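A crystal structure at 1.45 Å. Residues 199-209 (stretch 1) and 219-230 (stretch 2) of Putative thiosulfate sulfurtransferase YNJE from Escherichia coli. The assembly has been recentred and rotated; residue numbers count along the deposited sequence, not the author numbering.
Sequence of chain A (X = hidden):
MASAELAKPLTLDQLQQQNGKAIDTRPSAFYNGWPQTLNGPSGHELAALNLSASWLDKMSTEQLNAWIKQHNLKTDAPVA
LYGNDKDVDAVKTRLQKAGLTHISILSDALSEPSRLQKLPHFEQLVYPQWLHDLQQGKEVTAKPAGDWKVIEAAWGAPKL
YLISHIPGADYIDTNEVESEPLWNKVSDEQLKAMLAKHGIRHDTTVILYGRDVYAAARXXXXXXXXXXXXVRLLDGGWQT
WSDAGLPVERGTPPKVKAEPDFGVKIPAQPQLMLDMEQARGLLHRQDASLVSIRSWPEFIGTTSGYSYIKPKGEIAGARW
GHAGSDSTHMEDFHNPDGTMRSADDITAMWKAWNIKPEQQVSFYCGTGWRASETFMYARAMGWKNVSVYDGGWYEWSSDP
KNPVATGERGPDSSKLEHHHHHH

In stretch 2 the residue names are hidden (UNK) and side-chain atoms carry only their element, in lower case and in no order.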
# COMPACT_ATOMS: atom_id res chain seq x y z
N GLY A 199 -9.27 18.80 13.45
CA GLY A 199 -8.24 19.82 13.31
C GLY A 199 -7.45 19.76 12.03
O GLY A 199 -6.27 20.09 12.00
N ILE A 200 -8.12 19.35 10.96
CA ILE A 200 -7.49 19.17 9.66
C ILE A 200 -7.94 20.25 8.68
O ILE A 200 -9.15 20.35 8.38
CB ILE A 200 -7.83 17.79 9.07
CG1 ILE A 200 -7.40 16.67 10.04
CG2 ILE A 200 -7.18 17.63 7.69
CD1 ILE A 200 -7.97 15.27 9.69
N ARG A 201 -7.02 21.09 8.18
CA ARG A 201 -7.29 21.97 7.05
C ARG A 201 -6.78 21.30 5.78
O ARG A 201 -6.06 20.28 5.83
CB ARG A 201 -6.57 23.31 7.20
CG ARG A 201 -6.88 24.06 8.44
CD ARG A 201 -6.27 25.46 8.39
NE ARG A 201 -4.84 25.36 8.09
CZ ARG A 201 -3.88 25.15 8.99
NH1 ARG A 201 -4.14 25.08 10.29
NH2 ARG A 201 -2.61 25.05 8.57
N HIS A 202 -7.05 21.94 4.64
CA HIS A 202 -6.59 21.37 3.38
C HIS A 202 -5.05 21.26 3.31
O HIS A 202 -4.51 20.39 2.62
CB HIS A 202 -7.16 22.17 2.19
CG HIS A 202 -6.41 23.41 1.85
ND1 HIS A 202 -6.49 24.57 2.61
CD2 HIS A 202 -5.57 23.69 0.83
CE1 HIS A 202 -5.73 25.50 2.06
NE2 HIS A 202 -5.17 25.00 0.97
N ASP A 203 -4.36 22.13 4.04
CA ASP A 203 -2.91 22.20 4.04
C ASP A 203 -2.29 21.59 5.29
O ASP A 203 -1.11 21.80 5.55
CB ASP A 203 -2.41 23.65 3.83
CG ASP A 203 -2.90 24.61 4.89
OD1 ASP A 203 -3.74 24.24 5.74
OD2 ASP A 203 -2.41 25.77 4.85
N THR A 204 -3.07 20.82 6.05
CA THR A 204 -2.54 20.02 7.13
C THR A 204 -2.13 18.66 6.57
O THR A 204 -2.93 18.01 5.88
CB THR A 204 -3.60 19.73 8.19
OG1 THR A 204 -4.19 20.97 8.63
CG2 THR A 204 -3.01 18.97 9.39
N THR A 205 -0.90 18.24 6.83
CA THR A 205 -0.46 16.89 6.46
C THR A 205 -1.10 15.90 7.42
O THR A 205 -1.03 16.07 8.62
CB THR A 205 1.06 16.71 6.51
OG1 THR A 205 1.66 17.61 5.57
CG2 THR A 205 1.45 15.24 6.16
N VAL A 206 -1.70 14.85 6.89
CA VAL A 206 -2.32 13.82 7.73
C VAL A 206 -1.61 12.49 7.49
O VAL A 206 -1.56 12.02 6.35
CB VAL A 206 -3.80 13.70 7.47
CG1 VAL A 206 -4.39 12.61 8.34
CG2 VAL A 206 -4.56 15.05 7.71
N ILE A 207 -1.10 11.91 8.56
CA ILE A 207 -0.48 10.58 8.52
C ILE A 207 -1.44 9.63 9.24
O ILE A 207 -1.62 9.73 10.44
CB ILE A 207 0.94 10.58 9.12
CG1 ILE A 207 1.81 11.65 8.43
CG2 ILE A 207 1.58 9.22 9.00
CD1 ILE A 207 2.52 12.49 9.38
N LEU A 208 -2.00 8.70 8.51
CA LEU A 208 -2.94 7.72 9.04
C LEU A 208 -2.28 6.37 9.21
O LEU A 208 -1.43 5.94 8.40
CB LEU A 208 -4.15 7.58 8.10
CG LEU A 208 -5.13 8.76 8.18
CD1 LEU A 208 -5.75 9.09 6.84
CD2 LEU A 208 -6.20 8.46 9.26
N TYR A 209 -2.70 5.66 10.25
CA TYR A 209 -2.31 4.27 10.42
C TYR A 209 -3.44 3.50 11.00
O TYR A 209 -4.36 4.06 11.58
CB TYR A 209 -1.06 4.09 11.29
CG TYR A 209 -1.28 4.30 12.79
CD1 TYR A 209 -1.29 5.57 13.36
CD2 TYR A 209 -1.49 3.21 13.63
CE1 TYR A 209 -1.51 5.72 14.73
CE2 TYR A 209 -1.70 3.38 14.98
CZ TYR A 209 -1.71 4.62 15.51
OH TYR A 209 -1.93 4.79 16.88
N UNK A 219 -10.05 5.99 5.13
CA UNK A 219 -10.12 7.37 5.61
C UNK A 219 -9.25 8.25 4.73
O UNK A 219 -9.65 9.34 4.34
c UNK A 219 -10.64 6.63 7.95
c UNK A 219 -9.71 8.92 7.56
c UNK A 219 -9.71 7.47 7.07
N UNK A 220 -8.05 7.78 4.39
CA UNK A 220 -7.15 8.58 3.60
C UNK A 220 -7.70 8.94 2.25
O UNK A 220 -7.57 10.09 1.82
c UNK A 220 -5.80 7.83 3.42
N UNK A 221 -8.25 7.98 1.52
CA UNK A 221 -8.72 8.24 0.18
C UNK A 221 -9.88 9.25 0.23
O UNK A 221 -9.99 10.13 -0.63
c UNK A 221 -11.03 7.45 -2.17
n UNK A 221 -11.40 7.88 -3.38
c UNK A 221 -9.56 7.07 -1.99
o UNK A 221 -11.79 7.40 -1.24
c UNK A 221 -9.12 6.94 -0.52
N UNK A 222 -10.74 9.13 1.24
CA UNK A 222 -11.87 10.05 1.39
C UNK A 222 -11.36 11.47 1.71
O UNK A 222 -11.85 12.45 1.16
c UNK A 222 -12.87 9.53 2.42
c UNK A 222 -13.65 8.36 1.82
c UNK A 222 -14.37 7.50 2.83
c UNK A 222 -13.88 10.64 2.82
N UNK A 223 -10.30 11.56 2.50
CA UNK A 223 -9.68 12.88 2.75
C UNK A 223 -9.09 13.49 1.50
O UNK A 223 -9.18 14.71 1.29
se UNK A 223 -7.84 12.69 6.56
c UNK A 223 -8.62 12.79 3.83
c UNK A 223 -9.07 12.45 8.10
c UNK A 223 -9.21 12.56 5.19
N UNK A 224 -8.47 12.66 0.64
CA UNK A 224 -7.89 13.17 -0.61
C UNK A 224 -9.02 13.70 -1.52
O UNK A 224 -8.90 14.76 -2.11
c UNK A 224 -4.71 12.93 -0.93
c UNK A 224 -5.73 11.82 -0.69
c UNK A 224 -7.08 12.10 -1.33
c UNK A 224 -5.19 10.50 -1.25
N UNK A 225 -10.11 12.95 -1.61
CA UNK A 225 -11.29 13.40 -2.31
C UNK A 225 -11.74 14.77 -1.80
O UNK A 225 -12.03 15.69 -2.59
c UNK A 225 -14.56 13.30 -1.28
o UNK A 225 -17.67 14.36 -2.90
c UNK A 225 -15.83 13.80 -1.47
c UNK A 225 -16.37 13.85 -2.74
c UNK A 225 -14.34 12.93 -3.62
c UNK A 225 -15.64 13.42 -3.82
c UNK A 225 -13.79 12.88 -2.36
c UNK A 225 -12.41 12.36 -2.15
N UNK A 226 -11.83 14.91 -0.48
CA UNK A 226 -12.33 16.14 0.13
C UNK A 226 -11.46 17.34 -0.21
O UNK A 226 -11.95 18.43 -0.42
c UNK A 226 -12.43 15.97 1.61
N UNK A 227 -10.16 17.11 -0.22
CA UNK A 227 -9.19 18.14 -0.57
C UNK A 227 -8.02 18.29 0.37
O UNK A 227 -7.32 19.29 0.26
N UNK A 228 -7.77 17.35 1.28
CA UNK A 228 -6.52 17.36 2.06
C UNK A 228 -5.38 17.05 1.07
O UNK A 228 -5.40 16.03 0.42
c UNK A 228 -6.53 16.36 3.24
c UNK A 228 -5.23 16.50 4.07
c UNK A 228 -7.74 16.56 4.15
N UNK A 229 -4.42 17.96 0.92
CA UNK A 229 -3.43 17.85 -0.12
C UNK A 229 -2.42 16.74 0.15
O UNK A 229 -2.07 15.98 -0.77
c UNK A 229 -2.71 19.19 -0.31
n UNK A 229 -3.63 21.97 -3.41
c UNK A 229 -3.61 20.32 -0.79
c UNK A 229 -2.86 21.64 -1.02
c UNK A 229 -3.61 22.54 -2.02
N UNK A 230 -1.96 16.65 1.38
CA UNK A 230 -0.86 15.77 1.76
C UNK A 230 -1.37 14.76 2.78
O UNK A 230 -1.50 15.05 3.95
o UNK A 230 1.56 14.59 2.38
c UNK A 230 1.54 15.81 2.66
c UNK A 230 0.30 16.63 2.28
o UNK A 230 2.48 16.42 3.22
O HOH W 1 -2.41 18.73 3.40

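Position 219 carries three side-chain carbons, the first bearing the other two; one branch lies 3.9 Å from Leu 208 CD2. A fork at the first carbon makes it Val 219.

Position 220 has a single carbon, CB, 3.6 Å from Leu 208 CD1. It is Ala 220, and Leu 208 CD1 is equally close, 3.6 Å, to its CA.

At 221 three carbons run in a row, the third holding one oxygen and one nitrogen: an amide, its CA-to-CB bond directed away from stretch 1, hence Gln 221.

Position 222 shows four carbons, forked at the first with one arm two carbons long. This is Ile 222, out of reach of stretch 1.

Position 223 is an unbranched chain of two carbons, selenium and a final carbon. The selenium sits 3.9 Å from Val 206 CG1 and 4.2 Å from Leu 208 CD1, while the last carbon comes 3.4 Å from Ile 200 CD1. It is Met 223, present as selenomethionine.

Position 224 has four carbons forked at the second, Leu 224; 225 has one carbon, then a six-carbon ring bearing an oxygen, Tyr 225; 226 has one carbon, Ala 226. None reaches stretch 1.

Position 227 has no side-chain atoms and a positive phi (131°). A CB here would jam against the preceding carbonyl, so the backbone itself calls for Gly 227. Its O lies 3.5 Å from His 202 CB.

Position 228 again has one carbon carrying two. One branch packs 3.7 Å from Ile 200 CG2; the other lies 4.0 Å from Val 206 CG2 and 3.3 Å from Thr 204 O. It is Val 228.

Position 229 extends four carbons to a nitrogen; the last carbon lies at the edge of the His 202 ring, 3.6 Å from CD2. It is Lys 229.

Position 230 has two carbons, the second with two oxygens, one 2.8 Å from Thr 205 OG1. This carboxylate is Asp 230; its OD2 accepts a hydrogen bond from that hydroxyl.

Helix and strand run nearly antiparallel (159°), and Met 223 touches Val 206 and Leu 208 of the strand and Ile 200 of the loop before it. At Gly 227 the chain leaves the helix, and backbone pairing follows: Lys 229 N donates to His 202 O (3.0 Å), and Val 206 N to Asp 230 O (3.0 Å). Water 1 accepts from Asp 230 N (2.9 Å) and donates to His 202 O (2.8 Å). The rule is apolar packing along the helix, a glycine exit, then backbone and carboxylate hydrogen bonds, with Val 228 carrying the apolar packing past the exit.

Stretch 2 219-230: VAQIMLYAGVKD
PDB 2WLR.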